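Local coordinates for MdbA protein (Corynebacterium matruchotii ATCC 14266, PDB 6BO0) that probably catalyses disulfide bond formation in exported proteins, as a DsbA-like thiol-disulfide oxidoreductase of the thioredoxin superfamily, at residues 58-72 against 188-200. Sequence-based numbering, arbitrary orientation.
Sequences ETDADMKKLIEDGKV and EIKENATWPSQIK
In the thioredoxin-fold part of this protein, helix 51-68 packs against the C-terminal segment 188-200, chiefly through Trp195, Pro196 and Ile199. The Trp195 indole lies beside the helix, on Val41 and Val182 of the sheet. Met63 comes to the indole edge: its SD is 3.8 Å from Trp195 CZ2 and lies 89° off the ring normal, a Met-aromatic contact in the ring plane. Met63 CG, anti to the backbone N (chi1 173°), meets CZ2 as well and carries SD to the edge. One water joins the segments beside it. It donates to Thr59 OG1 at 2.7 Å and accepts from Trp195 NE1 at 2.9 Å. Thr59 OG1 is also hydrogen-bonded to Leu55 O, one turn earlier in the helix. The methyl CG2 of Thr59 packs on Pro196 CD and against the Ala193 carbonyl. Leu66 CD1 fills the corner between Trp195, Pro196 and Ile199, while CD2 meets Ile199 CG2. Val72 CG1 touches Ile199 CG2 at 4.0 Å from the strand side. At the solvent-exposed end, Lys71 NZ donates to Lys200 O at 2.8 Å and forms a salt bridge to Lys200 OXT, whose hydrogen bond is weak. Gly70, with positive phi, forms the Schellman motif just before this lysine. The short helical turn 195-198 lies beside the helix that follows the cysteine motif, where the C-terminal helix of the thioredoxin fold usually packs.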
ATOM      1  N   GLU A  58      12.070  -4.631  -4.333  1.00 12.96           N
ATOM      2  CA  GLU A  58      12.778  -5.907  -4.127  0.60 14.44           C
ATOM      3  C   GLU A  58      11.862  -7.109  -4.030  1.00 14.73           C
ATOM      4  O   GLU A  58      12.238  -8.210  -4.422  1.00 17.70           O
ATOM      5  CB  GLU A  58      13.646  -5.852  -2.864  0.60 15.83           C
ATOM      6  CG  GLU A  58      14.898  -4.996  -3.011  0.60 18.15           C
ATOM      7  CD  GLU A  58      15.732  -5.387  -4.222  0.60 20.90           C
ATOM      8  OE1 GLU A  58      15.949  -6.602  -4.406  0.60 28.93           O
ATOM      9  OE2 GLU A  58      16.177  -4.500  -4.997  0.60 26.34           O
ATOM     10  N   THR A  59      10.668  -6.917  -3.485  1.00 13.70           N
ATOM     11  CA  THR A  59       9.825  -8.026  -3.115  1.00 14.46           C
ATOM     12  C   THR A  59       8.480  -8.120  -3.817  1.00 15.75           C
ATOM     13  O   THR A  59       7.793  -9.111  -3.640  1.00 15.98           O
ATOM     14  CB  THR A  59       9.520  -8.004  -1.588  1.00 14.82           C
ATOM     15  OG1 THR A  59       8.841  -6.790  -1.235  1.00 15.46           O
ATOM     16  CG2 THR A  59      10.796  -8.157  -0.795  1.00 15.82           C
ATOM     17  N   ASP A  60       8.058  -7.101  -4.547  1.00 17.21           N
ATOM     18  CA  ASP A  60       6.661  -7.086  -4.987  1.00 19.56           C
ATOM     19  C   ASP A  60       6.322  -8.306  -5.873  1.00 19.00           C
ATOM     20  O   ASP A  60       5.265  -8.881  -5.706  1.00 18.15           O
ATOM     21  CB  ASP A  60       6.306  -5.774  -5.700  1.00 20.96           C
ATOM     22  CG  ASP A  60       5.782  -4.597  -4.743  1.00 23.33           C
ATOM     23  OD1 ASP A  60       5.608  -4.731  -3.512  1.00 21.32           O
ATOM     24  OD2 ASP A  60       5.490  -3.479  -5.289  1.00 30.09           O
ATOM     25  N   ALA A  61       7.211  -8.697  -6.775  1.00 19.81           N
ATOM     26  CA  ALA A  61       6.887  -9.819  -7.679  1.00 20.46           C
ATOM     27  C   ALA A  61       6.750 -11.135  -6.909  1.00 16.80           C
ATOM     28  O   ALA A  61       5.775 -11.883  -7.094  1.00 18.59           O
ATOM     29  CB  ALA A  61       7.928  -9.966  -8.761  1.00 23.99           C
ATOM     30  N   ASP A  62       7.682 -11.380  -5.976  1.00 16.51           N
ATOM     31  CA  ASP A  62       7.630 -12.600  -5.200  1.00 16.83           C
ATOM     32  C   ASP A  62       6.413 -12.576  -4.280  1.00 15.32           C
ATOM     33  O   ASP A  62       5.731 -13.587  -4.100  1.00 16.23           O
ATOM     34  CB  ASP A  62       8.918 -12.814  -4.414  1.00 18.42           C
ATOM     35  CG  ASP A  62      10.094 -13.235  -5.296  1.00 22.52           C
ATOM     36  OD1 ASP A  62       9.911 -13.698  -6.461  1.00 25.41           O
ATOM     37  OD2 ASP A  62      11.222 -13.126  -4.789  1.00 26.03           O
ATOM     38  N   MET A  63       6.141 -11.406  -3.703  1.00 14.62           N
ATOM     39  CA  MET A  63       4.963 -11.247  -2.841  1.00 15.35           C
ATOM     40  C   MET A  63       3.672 -11.551  -3.622  1.00 14.39           C
ATOM     41  O   MET A  63       2.760 -12.228  -3.114  1.00 16.17           O
ATOM     42  CB  MET A  63       4.965  -9.842  -2.244  1.00 15.27           C
ATOM     43  CG  MET A  63       3.712  -9.527  -1.472  1.00 16.03           C
ATOM     44  SD  MET A  63       3.803  -8.014  -0.511  1.00 15.92           S
ATOM     45  CE  MET A  63       3.631  -6.784  -1.771  1.00 20.86           C
ATOM     46  N   LYS A  64       3.556 -10.961  -4.806  1.00 15.78           N
ATOM     47  CA  LYS A  64       2.344 -11.141  -5.609  1.00 16.18           C
ATOM     48  C   LYS A  64       2.036 -12.623  -5.863  1.00 15.88           C
ATOM     49  O   LYS A  64       0.907 -13.096  -5.710  1.00 17.14           O
ATOM     50  CB  LYS A  64       2.493 -10.418  -6.923  1.00 16.67           C
ATOM     51  CG  LYS A  64       1.255 -10.385  -7.772  1.00 19.59           C
ATOM     52  CD  LYS A  64       1.542  -9.554  -9.011  1.00 22.82           C
ATOM     53  CE  LYS A  64       0.412  -9.571  -9.997  1.00 30.36           C
ATOM     54  NZ  LYS A  64       0.366 -10.824 -10.806  1.00 33.27           N
ATOM     55  N   LYS A  65       3.071 -13.374  -6.183  1.00 17.60           N
ATOM     56  CA  LYS A  65       2.889 -14.791  -6.442  0.60 18.33           C
ATOM     57  C   LYS A  65       2.473 -15.559  -5.192  1.00 19.31           C
ATOM     58  O   LYS A  65       1.576 -16.408  -5.246  1.00 19.13           O
ATOM     59  CB  LYS A  65       4.149 -15.391  -7.032  0.60 19.44           C
ATOM     60  CG  LYS A  65       3.985 -16.886  -7.334  0.60 22.34           C
ATOM     61  CD  LYS A  65       5.027 -17.446  -8.291  0.60 24.88           C
ATOM     62  CE  LYS A  65       4.934 -18.967  -8.405  0.60 25.35           C
ATOM     63  NZ  LYS A  65       3.589 -19.440  -8.813  0.60 25.70           N
ATOM     64  N   LEU A  66       3.126 -15.267  -4.067  1.00 16.50           N
ATOM     65  CA  LEU A  66       2.750 -15.907  -2.825  1.00 16.47           C
ATOM     66  C   LEU A  66       1.283 -15.632  -2.481  1.00 15.46           C
ATOM     67  O   LEU A  66       0.585 -16.516  -1.995  1.00 16.52           O
ATOM     68  CB  LEU A  66       3.673 -15.474  -1.685  1.00 15.73           C
ATOM     69  CG  LEU A  66       5.130 -15.930  -1.788  1.00 17.04           C
ATOM     70  CD1 LEU A  66       5.915 -15.262  -0.693  1.00 18.07           C
ATOM     71  CD2 LEU A  66       5.266 -17.444  -1.715  1.00 18.52           C
ATOM     72  N   ILE A  67       0.824 -14.398  -2.709  1.00 15.60           N
ATOM     73  CA  ILE A  67      -0.584 -14.081  -2.437  1.00 15.62           C
ATOM     74  C   ILE A  67      -1.494 -14.888  -3.382  1.00 17.15           C
ATOM     75  O   ILE A  67      -2.453 -15.565  -2.981  1.00 17.29           O
ATOM     76  CB  ILE A  67      -0.886 -12.580  -2.623  1.00 14.97           C
ATOM     77  CG1 ILE A  67      -0.088 -11.715  -1.637  1.00 14.13           C
ATOM     78  CG2 ILE A  67      -2.397 -12.318  -2.392  1.00 16.12           C
ATOM     79  CD1 ILE A  67      -0.061 -10.249  -1.998  1.00 14.62           C
ATOM     80  N   GLU A  68      -1.175 -14.821  -4.658  1.00 18.53           N
ATOM     81  CA  GLU A  68      -2.039 -15.459  -5.637  1.00 18.51           C
ATOM     82  C   GLU A  68      -2.175 -16.958  -5.365  1.00 20.81           C
ATOM     83  O   GLU A  68      -3.272 -17.535  -5.456  1.00 22.22           O
ATOM     84  CB  GLU A  68      -1.503 -15.202  -7.039  1.00 18.52           C
ATOM     85  CG  GLU A  68      -1.747 -13.745  -7.431  1.00 18.75           C
ATOM     86  CD  GLU A  68      -1.299 -13.350  -8.806  1.00 21.75           C
ATOM     87  OE1 GLU A  68      -0.565 -14.117  -9.443  1.00 29.92           O
ATOM     88  OE2 GLU A  68      -1.700 -12.241  -9.251  1.00 24.13           O
ATOM     89  N   ASP A  69      -1.059 -17.577  -4.994  1.00 18.34           N
ATOM     90  CA  ASP A  69      -1.029 -19.015  -4.785  1.00 19.50           C
ATOM     91  C   ASP A  69      -1.633 -19.470  -3.457  1.00 18.42           C
ATOM     92  O   ASP A  69      -1.743 -20.671  -3.231  1.00 20.95           O
ATOM     93  CB  ASP A  69       0.397 -19.503  -4.938  1.00 20.46           C
ATOM     94  CG  ASP A  69       0.911 -19.362  -6.367  1.00 21.15           C
ATOM     95  OD1 ASP A  69       0.151 -18.918  -7.289  1.00 24.90           O
ATOM     96  OD2 ASP A  69       2.089 -19.679  -6.573  1.00 25.94           O
ATOM     97  N   GLY A  70      -2.008 -18.552  -2.579  1.00 16.39           N
ATOM     98  CA  GLY A  70      -2.659 -18.905  -1.339  1.00 17.78           C
ATOM     99  C   GLY A  70      -1.684 -19.232  -0.228  1.00 16.20           C
ATOM    100  O   GLY A  70      -2.097 -19.711   0.839  1.00 19.12           O
ATOM    101  N   LYS A  71      -0.426 -18.818  -0.393  1.00 17.40           N
ATOM    102  CA  LYS A  71       0.592 -19.084   0.637  0.60 16.59           C
ATOM    103  C   LYS A  71       0.595 -18.054   1.763  1.00 16.24           C
ATOM    104  O   LYS A  71       0.975 -18.380   2.892  1.00 16.40           O
ATOM    105  CB  LYS A  71       2.005 -19.154   0.029  0.60 17.88           C
ATOM    106  CG  LYS A  71       2.196 -20.183  -1.069  0.60 21.87           C
ATOM    107  CD  LYS A  71       2.084 -21.615  -0.573  0.60 25.47           C
ATOM    108  CE  LYS A  71       3.346 -22.073   0.136  0.60 25.72           C
ATOM    109  NZ  LYS A  71       3.305 -23.526   0.506  0.60 23.89           N
ATOM    110  N   VAL A  72       0.158 -16.833   1.463  1.00 14.92           N
ATOM    111  CA  VAL A  72       0.152 -15.752   2.419  1.00 14.55           C
ATOM    112  C   VAL A  72      -1.105 -14.906   2.256  1.00 13.97           C
ATOM    113  O   VAL A  72      -1.697 -14.824   1.163  1.00 15.82           O
ATOM    114  CB  VAL A  72       1.373 -14.792   2.260  1.00 14.63           C
ATOM    115  CG1 VAL A  72       2.679 -15.537   2.489  1.00 14.73           C
ATOM    116  CG2 VAL A  72       1.395 -14.088   0.909  1.00 16.02           C
ATOM    117  N   GLU A 188       8.681 -10.580  13.966  1.00 15.84           N
ATOM    118  CA  GLU A 188       9.351  -9.615  13.121  1.00 15.55           C
ATOM    119  C   GLU A 188      10.481 -10.250  12.351  1.00 15.83           C
ATOM    120  O   GLU A 188      11.282 -11.020  12.914  1.00 18.20           O
ATOM    121  CB  GLU A 188       9.881  -8.399  13.888  1.00 17.65           C
ATOM    122  CG  GLU A 188      10.359  -7.338  12.889  1.00 18.86           C
ATOM    123  CD  GLU A 188      10.696  -5.970  13.436  1.00 20.73           C
ATOM    124  OE1 GLU A 188      10.476  -5.688  14.626  1.00 23.20           O
ATOM    125  OE2 GLU A 188      11.174  -5.160  12.604  1.00 21.60           O
ATOM    126  N   ILE A 189      10.578  -9.928  11.070  1.00 15.26           N
ATOM    127  CA  ILE A 189      11.640 -10.425  10.205  1.00 16.36           C
ATOM    128  C   ILE A 189      12.820  -9.464  10.236  1.00 18.38           C
ATOM    129  O   ILE A 189      12.654  -8.270  10.090  1.00 22.19           O
ATOM    130  CB  ILE A 189      11.106 -10.598   8.768  1.00 17.26           C
ATOM    131  CG1 ILE A 189       9.887 -11.532   8.762  1.00 18.15           C
ATOM    132  CG2 ILE A 189      12.191 -11.129   7.839  1.00 19.76           C
ATOM    133  CD1 ILE A 189      10.108 -12.860   9.474  1.00 20.48           C
ATOM    134  N   LYS A 190      14.012 -10.012  10.409  1.00 20.23           N
ATOM    135  CA  LYS A 190      15.240  -9.217  10.536  1.00 22.74           C
ATOM    136  C   LYS A 190      15.713  -8.595   9.228  1.00 21.48           C
ATOM    137  O   LYS A 190      16.159  -7.450   9.204  1.00 29.14           O
ATOM    138  CB  LYS A 190      16.362 -10.100  11.107  1.00 27.89           C
ATOM    139  CG  LYS A 190      16.075 -10.617  12.507  1.00 41.45           C
ATOM    140  CD  LYS A 190      17.304 -11.256  13.146  1.00 52.08           C
ATOM    141  CE  LYS A 190      16.960 -11.945  14.463  1.00 60.84           C
ATOM    142  NZ  LYS A 190      16.180 -11.068  15.388  1.00 63.60           N
ATOM    143  N   GLU A 191      15.672  -9.368   8.153  1.00 19.26           N
ATOM    144  CA  GLU A 191      16.094  -8.928   6.829  1.00 20.91           C
ATOM    145  C   GLU A 191      14.849  -8.893   5.959  1.00 18.94           C
ATOM    146  O   GLU A 191      14.467  -9.887   5.319  1.00 18.71           O
ATOM    147  CB  GLU A 191      17.159  -9.861   6.234  1.00 26.53           C
ATOM    148  CG  GLU A 191      17.727  -9.395   4.901  1.00 31.56           C
ATOM    149  CD  GLU A 191      18.866 -10.278   4.420  1.00 44.10           C
ATOM    150  OE1 GLU A 191      20.019  -9.825   4.525  1.00 59.88           O
ATOM    151  OE2 GLU A 191      18.618 -11.421   3.953  1.00 46.06           O
ATOM    152  N   ASN A 192      14.203  -7.733   5.930  1.00 18.45           N
ATOM    153  CA  ASN A 192      12.930  -7.620   5.237  1.00 18.55           C
ATOM    154  C   ASN A 192      13.013  -7.904   3.767  1.00 16.75           C
ATOM    155  O   ASN A 192      12.074  -8.402   3.192  1.00 17.51           O
ATOM    156  CB  ASN A 192      12.384  -6.195   5.375  1.00 22.17           C
ATOM    157  CG  ASN A 192      11.947  -5.898   6.742  1.00 21.11           C
ATOM    158  OD1 ASN A 192      12.005  -4.751   7.203  1.00 24.27           O
ATOM    159  ND2 ASN A 192      11.586  -6.953   7.471  1.00 22.78           N
ATOM    160  N   ALA A 193      14.152  -7.536   3.164  1.00 18.81           N
ATOM    161  CA  ALA A 193      14.327  -7.611   1.721  1.00 23.39           C
ATOM    162  C   ALA A 193      14.190  -9.025   1.195  1.00 20.06           C
ATOM    163  O   ALA A 193      13.914  -9.190   0.002  1.00 23.48           O
ATOM    164  CB  ALA A 193      15.684  -7.044   1.331  1.00 27.75           C
ATOM    165  N   THR A 194      14.390 -10.038   2.056  1.00 17.45           N
ATOM    166  CA  THR A 194      14.289 -11.428   1.642  1.00 18.28           C
ATOM    167  C   THR A 194      13.127 -12.147   2.331  1.00 16.69           C
ATOM    168  O   THR A 194      13.091 -13.379   2.358  1.00 17.32           O
ATOM    169  CB  THR A 194      15.625 -12.179   1.879  1.00 19.79           C
ATOM    170  OG1 THR A 194      15.883 -12.232   3.282  1.00 21.94           O
ATOM    171  CG2 THR A 194      16.813 -11.495   1.181  1.00 21.80           C
ATOM    172  N   TRP A 195      12.138 -11.411   2.854  1.00 15.37           N
ATOM    173  CA  TRP A 195      11.070 -12.113   3.559  1.00 14.28           C
ATOM    174  C   TRP A 195      10.342 -13.163   2.717  1.00 13.05           C
ATOM    175  O   TRP A 195       9.971 -14.191   3.254  1.00 13.53           O
ATOM    176  CB  TRP A 195      10.094 -11.153   4.267  1.00 14.25           C
ATOM    177  CG  TRP A 195       9.043 -10.505   3.401  1.00 13.26           C
ATOM    178  CD1 TRP A 195       9.045  -9.221   2.942  1.00 13.48           C
ATOM    179  CD2 TRP A 195       7.833 -11.100   2.892  1.00 12.85           C
ATOM    180  NE1 TRP A 195       7.936  -8.970   2.205  1.00 12.84           N
ATOM    181  CE2 TRP A 195       7.175 -10.111   2.139  1.00 12.54           C
ATOM    182  CE3 TRP A 195       7.237 -12.364   2.995  1.00 12.96           C
ATOM    183  CZ2 TRP A 195       5.957 -10.358   1.499  1.00 13.48           C
ATOM    184  CZ3 TRP A 195       6.062 -12.608   2.354  1.00 13.61           C
ATOM    185  CH2 TRP A 195       5.422 -11.615   1.614  1.00 13.83           C
ATOM    186  N   PRO A 196      10.149 -12.938   1.397  1.00 13.24           N
ATOM    187  CA  PRO A 196       9.423 -13.965   0.655  1.00 13.34           C
ATOM    188  C   PRO A 196      10.130 -15.334   0.692  1.00 14.46           C
ATOM    189  O   PRO A 196       9.462 -16.364   0.664  1.00 15.71           O
ATOM    190  CB  PRO A 196       9.348 -13.380  -0.756  1.00 14.29           C
ATOM    191  CG  PRO A 196       9.268 -11.896  -0.495  1.00 14.19           C
ATOM    192  CD  PRO A 196      10.327 -11.731   0.569  1.00 13.43           C
ATOM    193  N   SER A 197      11.453 -15.329   0.804  1.00 14.70           N
ATOM    194  CA  SER A 197      12.214 -16.566   0.867  1.00 16.29           C
ATOM    195  C   SER A 197      11.974 -17.349   2.159  1.00 15.58           C
ATOM    196  O   SER A 197      12.423 -18.485   2.275  1.00 18.44           O
ATOM    197  CB  SER A 197      13.714 -16.297   0.680  1.00 18.61           C
ATOM    198  OG  SER A 197      14.304 -15.666   1.788  1.00 19.87           O
ATOM    199  N   GLN A 198      11.314 -16.756   3.140  1.00 14.16           N
ATOM    200  CA  GLN A 198      10.911 -17.508   4.355  1.00 14.57           C
ATOM    201  C   GLN A 198       9.697 -18.361   4.166  1.00 14.85           C
ATOM    202  O   GLN A 198       9.405 -19.197   5.010  1.00 17.21           O
ATOM    203  CB  GLN A 198      10.611 -16.541   5.466  1.00 17.32           C
ATOM    204  CG  GLN A 198      11.774 -15.642   5.717  1.00 23.83           C
ATOM    205  CD  GLN A 198      12.233 -15.563   7.116  1.00 19.92           C
ATOM    206  OE1 GLN A 198      11.739 -16.256   8.027  1.00 21.52           O
ATOM    207  NE2 GLN A 198      13.192 -14.709   7.318  1.00 27.52           N
ATOM    208  N   ILE A 199       8.979 -18.156   3.066  1.00 13.95           N
ATOM    209  CA  ILE A 199       7.710 -18.800   2.850  1.00 14.09           C
ATOM    210  C   ILE A 199       7.902 -19.963   1.885  1.00 14.60           C
ATOM    211  O   ILE A 199       8.264 -19.769   0.726  1.00 19.52           O
ATOM    212  CB  ILE A 199       6.702 -17.813   2.210  1.00 15.28           C
ATOM    213  CG1 ILE A 199       6.617 -16.502   2.980  1.00 15.75           C
ATOM    214  CG2 ILE A 199       5.323 -18.479   2.070  1.00 15.19           C
ATOM    215  CD1 ILE A 199       6.052 -16.630   4.364  1.00 17.26           C
ATOM    216  N   LYS A 200       7.699 -21.180   2.362  1.00 14.01           N
ATOM    217  CA  LYS A 200       7.865 -22.376   1.556  1.00 14.76           C
ATOM    218  C   LYS A 200       6.545 -23.056   1.268  1.00 18.04           C
ATOM    219  O   LYS A 200       5.545 -22.868   1.977  1.00 19.71           O
ATOM    220  CB  LYS A 200       8.793 -23.371   2.257  1.00 15.32           C
ATOM    221  CG  LYS A 200      10.111 -22.810   2.739  1.00 16.26           C
ATOM    222  CD  LYS A 200      10.992 -22.283   1.613  1.00 17.20           C
ATOM    223  CE  LYS A 200      12.213 -21.578   2.177  1.00 18.00           C
ATOM    224  NZ  LYS A 200      12.977 -20.908   1.076  1.00 18.32           N
ATOM    225  OXT LYS A 200       6.507 -23.882   0.345  1.00 23.10           O
TER
HETATM  226  O   HOH W   1       6.872  -6.800   0.544  1.00 16.31           O